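Local coordinates for protein group 1 truncated hemoglobin (Tetrahymena pyriformis, PDB 3AQ9) that binds heme and probably oxygen, as a 2/2-fold truncated globin linked to oxygen carriage and nitric oxide detoxification, at residues V110-H113 against T114-D117; Q46-Q49 against E50-L54. The protein carries 1 engineered substitution. All coordinates share one frame; numbering follows the deposited sequence.

Overall arrangement
Both contacts are local, made between residues three or four apart; contact 2 lines the heme pocket, while contact 1 reaches it through Ile111. Contact 2 sits inside helix 43-57, where i to i+4 bonds leave Gln46 and the engineered Glu50 on the heme face that carries the iron-bound water and Lys48 and Asp52 on the outer side. Contact 1 lies where helix 101-112 gives way to helix 115-118; its bonds span three residues, and a two-pronged salt bridge and two waters complete the bend. Each is partly buried, with a polar outer edge. Their centres are about 16 Å apart, yet they touch in the core, where CD1 of Ile111 packs against CD2 of Leu54 at 4.0 Å.

Contact 1. Residues V110-H113 against T114-D117; sequences VIEH and TRKD
Glu112 lays its carboxylate across the side of the Arg115 guanidinium, and the two charged groups pair through two bonds. NE of Arg115 gives its hydrogen to OE1 of Glu112 at 2.8 Å, while NH2 of Arg115 reaches OE2 of Glu112 at 2.9 Å, on the syn lone pair of that oxygen. The planes are twisted 37° apart, so this side-on grip is not a flat one. Glu112 bends at its second torsion (chi2 65°) and Arg115 at its third, which brings the carboxylate to the guanidinium's edge, on the side of NE and NH2. Glutamate and arginine suit such a place: both chains are long enough to meet across the turn, and their opposite charges pair.

Beneath them the backbone forms a type I turn from Glu112 to Arg115, closed by Arg115 N to Glu112 O at 3.0 Å. One residue earlier, Ile111 O is gripped twice by Thr114. N of Thr114 reaches Ile111 O at 2.9 Å from above the carbonyl plane, and OG1 of Thr114 donates to Ile111 O at 2.7 Å within that plane. The threonine hydroxyl stands between its own N and carbonyl carbon (chi1 61°), which aims it back at this acceptor. Threonine suits this place because its short hydroxyl can add a second bond to Ile111 O. Water 2 links His113 O, at 2.7 Å, to OD2 of Asp117.

Arg115 has a second acidic partner in Asp84, through NH1. Ile111 belongs to the heme pocket and rests on Leu54 of helix 43-57 and Leu90 of helix 80-96, whereas Glu112, Thr114 and Arg115 all lie against Phe83, so the corner between helix 101-112 and helix 115-118 is packed onto helix 80-96.

Contact 2. Residues Q46-Q49 against E50-L54; sequences QTKQ and ETDFL. Engineered in segment 50-54: Glu50 (natural residue Gln). With HEM (protoporphyrin IX containing Fe), chain C.
The Phe53 ring has the heme vinyl group beside it, with CBC in plane at its edge and CAC approaching obliquely, 3.7 Å from CE2 of Phe53; a phenyl suits this hydrophobic neighbour, and Tyr64 meets it edge-to-face. The Gln46 amide and the carboxylate of the engineered Glu50 stand nearly perpendicular, 89° apart. NE2 of Gln46 donates to OE1 of Glu50 at 2.8 Å, and water 4, bound to the iron at 2.2 Å, donates to OE1 of Glu50 at 3.1 Å, although the place of that oxygen is less sure. NE2 of Gln46 also lies 3.3 Å from C4D of the heme. With CG of Gln46 anti to the backbone N (chi1 179°) and the chain then bent, the amide swings over the porphyrin.

Farther round helix 43-57, Thr47 O accepts both N and OG1 of Thr51, which reach it from opposite faces of its plane, OG1 at 2.7 Å. On the outer side NZ of Lys48 meets the syn lone pair of Asp52 OD1 at 2.6 Å, an opposite-charge pair suited to residues one turn apart. Were Asp52 an alanine, the Lys48 ammonium would probably lose its mate and its flexible chain turn more freely.

Gln46 NE2 also bonds weakly to Tyr25 OH. This network is consistent with the hydrogen bonding reported to stabilise bound oxygen here, though Glu50 replaces an amide with an acceptor carboxylate.

Contact 1. Residues V110-H113 against T114-D117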
ATOM      1  N   VAL A 110      -2.207   9.050   6.110  1.00 29.74           N
ATOM      2  CA  VAL A 110      -3.483   8.268   6.163  1.00 29.23           C
ATOM      3  C   VAL A 110      -3.157   6.804   6.394  1.00 27.82           C
ATOM      4  O   VAL A 110      -3.675   6.165   7.288  1.00 28.34           O
ATOM      5  CB  VAL A 110      -4.318   8.441   4.850  1.00 28.57           C
ATOM      6  CG1 VAL A 110      -5.469   7.405   4.829  1.00 32.52           C
ATOM      7  CG2 VAL A 110      -4.869   9.949   4.774  1.00 28.80           C
ATOM      8  N   ILE A 111      -2.241   6.276   5.591  1.00 27.54           N
ATOM      9  CA  ILE A 111      -1.972   4.795   5.658  1.00 26.28           C
ATOM     10  C   ILE A 111      -1.338   4.431   6.974  1.00 26.84           C
ATOM     11  O   ILE A 111      -1.609   3.333   7.529  1.00 26.28           O
ATOM     12  CB  ILE A 111      -1.029   4.463   4.520  1.00 26.95           C
ATOM     13  CG1 ILE A 111      -1.789   4.717   3.228  1.00 26.25           C
ATOM     14  CG2 ILE A 111      -0.500   2.922   4.569  1.00 26.66           C
ATOM     15  CD1 ILE A 111      -0.896   4.777   1.943  1.00 28.19           C
ATOM     16  N   GLU A 112      -0.609   5.377   7.584  1.00 26.25           N
ATOM     17  CA  GLU A 112       0.094   5.062   8.858  1.00 27.32           C
ATOM     18  C   GLU A 112      -0.948   4.639   9.962  1.00 29.22           C
ATOM     19  O   GLU A 112      -0.633   3.837  10.865  1.00 27.89           O
ATOM     20  CB  GLU A 112       0.878   6.338   9.309  1.00 28.29           C
ATOM     21  CG  GLU A 112       1.323   6.345  10.708  1.00 32.89           C
ATOM     22  CD  GLU A 112       2.418   5.194  10.973  1.00 31.26           C
ATOM     23  OE1 GLU A 112       2.508   4.768  12.189  1.00 35.48           O
ATOM     24  OE2 GLU A 112       3.151   4.870  10.025  1.00 33.24           O
ATOM     25  N   HIS A 113      -2.186   5.160   9.890  1.00 27.59           N
ATOM     26  CA  HIS A 113      -3.176   4.824  10.971  1.00 28.01           C
ATOM     27  C   HIS A 113      -3.487   3.289  10.937  1.00 27.59           C
ATOM     28  O   HIS A 113      -4.035   2.810  11.969  1.00 30.82           O
ATOM     29  CB  HIS A 113      -4.438   5.649  10.687  1.00 29.48           C
ATOM     30  CG  HIS A 113      -4.284   7.074  11.087  1.00 32.09           C
ATOM     31  ND1 HIS A 113      -4.076   8.137  10.203  1.00 34.68           N
ATOM     32  CD2 HIS A 113      -4.245   7.590  12.329  1.00 28.83           C
ATOM     33  CE1 HIS A 113      -3.984   9.282  10.921  1.00 27.54           C
ATOM     34  NE2 HIS A 113      -4.076   8.963  12.215  1.00 38.37           N
ATOM     35  N   THR A 114      -3.144   2.580   9.853  1.00 27.77           N
ATOM     36  CA  THR A 114      -3.486   1.133   9.818  1.00 27.18           C
ATOM     37  C   THR A 114      -2.445   0.318  10.560  1.00 28.73           C
ATOM     38  O   THR A 114      -2.657  -0.911  10.751  1.00 27.22           O
ATOM     39  CB  THR A 114      -3.573   0.571   8.413  1.00 28.03           C
ATOM     40  OG1 THR A 114      -2.296   0.697   7.705  1.00 24.43           O
ATOM     41  CG2 THR A 114      -4.656   1.289   7.563  1.00 27.94           C
ATOM     42  N   ARG A 115      -1.335   0.959  10.984  1.00 27.25           N
ATOM     43  CA  ARG A 115      -0.212   0.141  11.575  1.00 27.04           C
ATOM     44  C   ARG A 115      -0.739  -0.719  12.768  1.00 28.22           C
ATOM     45  O   ARG A 115      -0.470  -1.942  12.845  1.00 27.94           O
ATOM     46  CB  ARG A 115       0.904   1.056  12.020  1.00 28.34           C
ATOM     47  CG  ARG A 115       2.152   0.220  12.596  1.00 27.66           C
ATOM     48  CD  ARG A 115       3.202   1.223  13.231  1.00 29.52           C
ATOM     49  NE  ARG A 115       3.741   2.227  12.265  1.00 29.26           N
ATOM     50  CZ  ARG A 115       4.928   2.130  11.647  1.00 34.19           C
ATOM     51  NH1 ARG A 115       5.757   1.043  11.783  1.00 28.92           N
ATOM     52  NH2 ARG A 115       5.302   3.107  10.830  1.00 31.72           N
ATOM     53  N   LYS A 116      -1.468  -0.096  13.685  1.00 26.81           N
ATOM     54  CA  LYS A 116      -1.871  -0.848  14.887  1.00 28.54           C
ATOM     55  C   LYS A 116      -2.851  -1.949  14.541  1.00 29.60           C
ATOM     56  O   LYS A 116      -3.030  -2.888  15.383  1.00 30.75           O
ATOM     57  CB  LYS A 116      -2.482   0.053  15.942  1.00 30.89           C
ATOM     58  CG  LYS A 116      -3.809   0.713  15.445  1.00 33.19           C
ATOM     59  CD  LYS A 116      -4.426   1.551  16.613  1.00 36.48           C
ATOM     60  CE  LYS A 116      -5.823   2.136  16.115  1.00 39.91           C
ATOM     61  NZ  LYS A 116      -6.414   2.760  17.327  1.00 47.84           N
ATOM     62  N   ASP A 117      -3.509  -1.850  13.395  1.00 28.47           N
ATOM     63  CA  ASP A 117      -4.500  -2.895  13.083  1.00 30.16           C
ATOM     64  C   ASP A 117      -3.837  -4.194  12.551  1.00 29.65           C
ATOM     65  O   ASP A 117      -4.473  -5.255  12.624  1.00 30.43           O
ATOM     66  CB  ASP A 117      -5.496  -2.400  12.005  1.00 29.64           C
ATOM     67  CG  ASP A 117      -6.342  -1.209  12.584  1.00 31.21           C
ATOM     68  OD1 ASP A 117      -6.663  -1.263  13.777  1.00 38.05           O
ATOM     69  OD2 ASP A 117      -6.395  -0.205  11.838  1.00 37.84           O
TER
HETATM   70  O   HOH W   1      -1.766   2.865  13.907  1.00 32.72           O
HETATM   71  O   HOH W   2      -6.466   2.057  12.869  1.00 41.73           O

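Contact 2. Residues Q46-Q49 against E50-L54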
ATOM      1  N   GLN A  46      -3.763  -9.881  -5.388  1.00 32.17           N
ATOM      2  CA  GLN A  46      -3.300  -8.932  -4.410  1.00 31.46           C
ATOM      3  C   GLN A  46      -3.195  -7.505  -5.001  1.00 29.45           C
ATOM      4  O   GLN A  46      -3.582  -6.495  -4.356  1.00 28.25           O
ATOM      5  CB  GLN A  46      -1.917  -9.396  -3.896  1.00 30.96           C
ATOM      6  CG  GLN A  46      -1.317  -8.414  -2.830  1.00 28.17           C
ATOM      7  CD  GLN A  46      -2.165  -8.404  -1.555  1.00 32.69           C
ATOM      8  OE1 GLN A  46      -2.915  -9.371  -1.319  1.00 31.12           O
ATOM      9  NE2 GLN A  46      -2.045  -7.332  -0.774  1.00 31.57           N
ATOM     10  N   THR A  47      -2.689  -7.437  -6.231  1.00 29.83           N
ATOM     11  CA  THR A  47      -2.605  -6.101  -6.832  1.00 30.59           C
ATOM     12  C   THR A  47      -4.027  -5.478  -6.979  1.00 29.46           C
ATOM     13  O   THR A  47      -4.249  -4.277  -6.714  1.00 28.60           O
ATOM     14  CB  THR A  47      -1.905  -6.217  -8.252  1.00 32.27           C
ATOM     15  OG1 THR A  47      -0.549  -6.595  -7.992  1.00 34.43           O
ATOM     16  CG2 THR A  47      -1.874  -4.837  -8.943  1.00 34.55           C
ATOM     17  N   LYS A  48      -4.992  -6.289  -7.362  1.00 29.01           N
ATOM     18  CA  LYS A  48      -6.327  -5.748  -7.505  1.00 32.13           C
ATOM     19  C   LYS A  48      -6.942  -5.326  -6.149  1.00 29.55           C
ATOM     20  O   LYS A  48      -7.475  -4.187  -5.986  1.00 28.38           O
ATOM     21  CB  LYS A  48      -7.240  -6.810  -8.049  1.00 33.90           C
ATOM     22  CG  LYS A  48      -8.634  -6.220  -8.438  1.00 42.62           C
ATOM     23  CD  LYS A  48      -9.695  -6.735  -7.426  1.00 51.36           C
ATOM     24  CE  LYS A  48     -11.057  -6.696  -8.217  1.00 59.55           C
ATOM     25  NZ  LYS A  48     -11.650  -5.335  -7.887  1.00 48.82           N
ATOM     26  N   GLN A  49      -6.832  -6.179  -5.135  1.00 29.18           N
ATOM     27  CA  GLN A  49      -7.371  -5.797  -3.824  1.00 28.85           C
ATOM     28  C   GLN A  49      -6.708  -4.570  -3.282  1.00 27.60           C
ATOM     29  O   GLN A  49      -7.317  -3.671  -2.673  1.00 27.68           O
ATOM     30  CB  GLN A  49      -7.120  -6.971  -2.810  1.00 29.39           C
ATOM     31  CG  GLN A  49      -7.963  -8.173  -3.151  1.00 30.90           C
ATOM     32  CD  GLN A  49      -9.470  -7.784  -3.126  1.00 39.91           C
ATOM     33  OE1 GLN A  49      -9.982  -7.392  -2.108  1.00 49.54           O
ATOM     34  NE2 GLN A  49     -10.114  -7.906  -4.167  1.00 40.11           N
ATOM     35  N   GLU A  50      -5.386  -4.544  -3.337  1.00 26.57           N
ATOM     36  CA  GLU A  50      -4.654  -3.404  -2.785  1.00 26.80           C
ATOM     37  C   GLU A  50      -4.874  -2.110  -3.568  1.00 27.31           C
ATOM     38  O   GLU A  50      -4.959  -1.008  -2.988  1.00 27.54           O
ATOM     39  CB  GLU A  50      -3.165  -3.813  -2.717  1.00 30.71           C
ATOM     40  CG  GLU A  50      -2.331  -2.849  -1.996  1.00 36.45           C
ATOM     41  CD  GLU A  50      -1.286  -3.606  -1.094  1.00 33.90           C
ATOM     42  OE1 GLU A  50      -0.936  -4.870  -1.326  1.00 41.40           O
ATOM     43  OE2 GLU A  50      -0.605  -2.833  -0.474  1.00 37.29           O
ATOM     44  N   THR A  51      -4.992  -2.224  -4.871  1.00 26.33           N
ATOM     45  CA  THR A  51      -5.393  -1.014  -5.658  1.00 27.26           C
ATOM     46  C   THR A  51      -6.795  -0.564  -5.148  1.00 27.80           C
ATOM     47  O   THR A  51      -6.999   0.639  -4.887  1.00 28.55           O
ATOM     48  CB  THR A  51      -5.488  -1.306  -7.134  1.00 29.44           C
ATOM     49  OG1 THR A  51      -4.182  -1.751  -7.621  1.00 29.02           O
ATOM     50  CG2 THR A  51      -5.899  -0.027  -7.944  1.00 29.47           C
ATOM     51  N   ASP A  52      -7.730  -1.500  -4.986  1.00 27.78           N
ATOM     52  CA  ASP A  52      -9.077  -1.027  -4.493  1.00 28.56           C
ATOM     53  C   ASP A  52      -8.923  -0.432  -3.089  1.00 27.46           C
ATOM     54  O   ASP A  52      -9.613   0.542  -2.757  1.00 27.76           O
ATOM     55  CB  ASP A  52     -10.037  -2.223  -4.344  1.00 28.00           C
ATOM     56  CG  ASP A  52     -10.500  -2.789  -5.704  1.00 30.77           C
ATOM     57  OD1 ASP A  52     -11.067  -3.914  -5.732  1.00 34.69           O
ATOM     58  OD2 ASP A  52     -10.392  -2.109  -6.758  1.00 33.01           O
ATOM     59  N   PHE A  53      -8.118  -1.053  -2.251  1.00 26.11           N
ATOM     60  CA  PHE A  53      -8.004  -0.577  -0.860  1.00 26.03           C
ATOM     61  C   PHE A  53      -7.368   0.828  -0.778  1.00 26.87           C
ATOM     62  O   PHE A  53      -7.907   1.745  -0.154  1.00 25.67           O
ATOM     63  CB  PHE A  53      -7.122  -1.528  -0.011  1.00 26.44           C
ATOM     64  CG  PHE A  53      -7.168  -1.173   1.437  1.00 25.73           C
ATOM     65  CD1 PHE A  53      -8.343  -1.370   2.124  1.00 23.90           C
ATOM     66  CD2 PHE A  53      -5.998  -0.723   2.121  1.00 28.34           C
ATOM     67  CE1 PHE A  53      -8.429  -1.090   3.541  1.00 25.49           C
ATOM     68  CE2 PHE A  53      -6.074  -0.420   3.483  1.00 29.75           C
ATOM     69  CZ  PHE A  53      -7.286  -0.616   4.222  1.00 28.14           C
ATOM     70  N   LEU A  54      -6.226   1.023  -1.452  1.00 26.37           N
ATOM     71  CA  LEU A  54      -5.597   2.327  -1.412  1.00 25.32           C
ATOM     72  C   LEU A  54      -6.431   3.366  -2.139  1.00 27.06           C
ATOM     73  O   LEU A  54      -6.434   4.522  -1.715  1.00 28.02           O
ATOM     74  CB  LEU A  54      -4.165   2.303  -1.991  1.00 25.90           C
ATOM     75  CG  LEU A  54      -3.218   1.395  -1.181  1.00 25.68           C
ATOM     76  CD1 LEU A  54      -1.825   1.373  -2.055  1.00 30.31           C
ATOM     77  CD2 LEU A  54      -3.024   1.874   0.272  1.00 26.17           C
TER
HETATM   78  CHA HEM C 144      -3.066  -8.892   2.364  1.00 23.17           C
HETATM   79  CHB HEM C 144       1.690  -8.690   3.573  1.00 25.45           C
HETATM   80  CHC HEM C 144       1.108  -4.142   5.061  1.00 22.00           C
HETATM   81  CHD HEM C 144      -3.071  -4.016   2.496  1.00 23.46           C
HETATM   82  C1A HEM C 144      -1.736  -9.218   2.569  1.00 23.47           C
HETATM   83  C2A HEM C 144      -1.129 -10.542   2.359  1.00 26.29           C
HETATM   84  C3A HEM C 144       0.151 -10.457   2.650  1.00 26.65           C
HETATM   85  C4A HEM C 144       0.446  -9.123   3.123  1.00 25.03           C
HETATM   86  CMA HEM C 144       1.272 -11.508   2.585  1.00 24.55           C
HETATM   87  CAA HEM C 144      -1.910 -11.752   1.708  1.00 30.04           C
HETATM   88  CBA HEM C 144      -2.076 -13.167   2.304  1.00 37.70           C
HETATM   89  CGA HEM C 144      -2.554 -13.904   0.909  1.00 37.25           C
HETATM   90  O1A HEM C 144      -3.764 -13.726   0.517  1.00 42.09           O
HETATM   91  O2A HEM C 144      -1.719 -14.275  -0.003  1.00 37.30           O
HETATM   92  C1B HEM C 144       1.878  -7.410   4.169  1.00 24.12           C
HETATM   93  C2B HEM C 144       3.110  -7.099   4.875  1.00 24.78           C
HETATM   94  C3B HEM C 144       2.904  -5.870   5.376  1.00 24.70           C
HETATM   95  C4B HEM C 144       1.611  -5.458   4.894  1.00 23.53           C
HETATM   96  CMB HEM C 144       4.345  -7.975   5.079  1.00 25.00           C
HETATM   97  CAB HEM C 144       3.900  -5.109   6.260  1.00 24.25           C
HETATM   98  CBB HEM C 144       3.318  -4.547   7.308  1.00 27.48           C
HETATM   99  C1C HEM C 144      -0.057  -3.689   4.419  1.00 22.90           C
HETATM  100  C2C HEM C 144      -0.467  -2.308   4.343  1.00 23.82           C
HETATM  101  C3C HEM C 144      -1.599  -2.319   3.612  1.00 22.82           C
HETATM  102  C4C HEM C 144      -1.921  -3.658   3.217  1.00 24.83           C
HETATM  103  CMC HEM C 144       0.345  -1.102   4.973  1.00 25.18           C
HETATM  104  CAC HEM C 144      -2.486  -1.109   3.134  1.00 26.64           C
HETATM  105  CBC HEM C 144      -2.363   0.092   3.696  1.00 32.14           C
HETATM  106  C1D HEM C 144      -3.424  -5.353   2.269  1.00 24.11           C
HETATM  107  C2D HEM C 144      -4.633  -5.699   1.570  1.00 23.23           C
HETATM  108  C3D HEM C 144      -4.627  -7.145   1.560  1.00 24.96           C
HETATM  109  C4D HEM C 144      -3.430  -7.519   2.240  1.00 23.14           C
HETATM  110  CMD HEM C 144      -5.744  -4.821   0.975  1.00 25.13           C
HETATM  111  CAD HEM C 144      -5.664  -8.034   0.928  1.00 25.20           C
HETATM  112  CBD HEM C 144      -6.803  -8.359   1.797  1.00 25.05           C
HETATM  113  CGD HEM C 144      -7.839  -9.152   0.967  1.00 31.11           C
HETATM  114  O1D HEM C 144      -8.992  -9.240   1.378  1.00 30.56           O
HETATM  115  O2D HEM C 144      -7.396  -9.941   0.027  1.00 33.38           O
HETATM  116  NA  HEM C 144      -0.715  -8.409   3.045  1.00 23.92           N
HETATM  117  NB  HEM C 144       0.857  -6.442   4.149  1.00 24.92           N
HETATM  118  NC  HEM C 144      -0.942  -4.485   3.753  1.00 23.14           N
HETATM  119  ND  HEM C 144      -2.614  -6.455   2.651  1.00 25.98           N
HETATM  120 FE   HEM C 144      -0.858  -6.467   3.429  1.00 24.46          FE
HETATM  121  O   HOH W   3     -11.917  -5.226  -3.475  1.00 31.40           O
HETATM  122  O   HOH W   4      -0.020  -5.972   1.452  1.00 29.46           O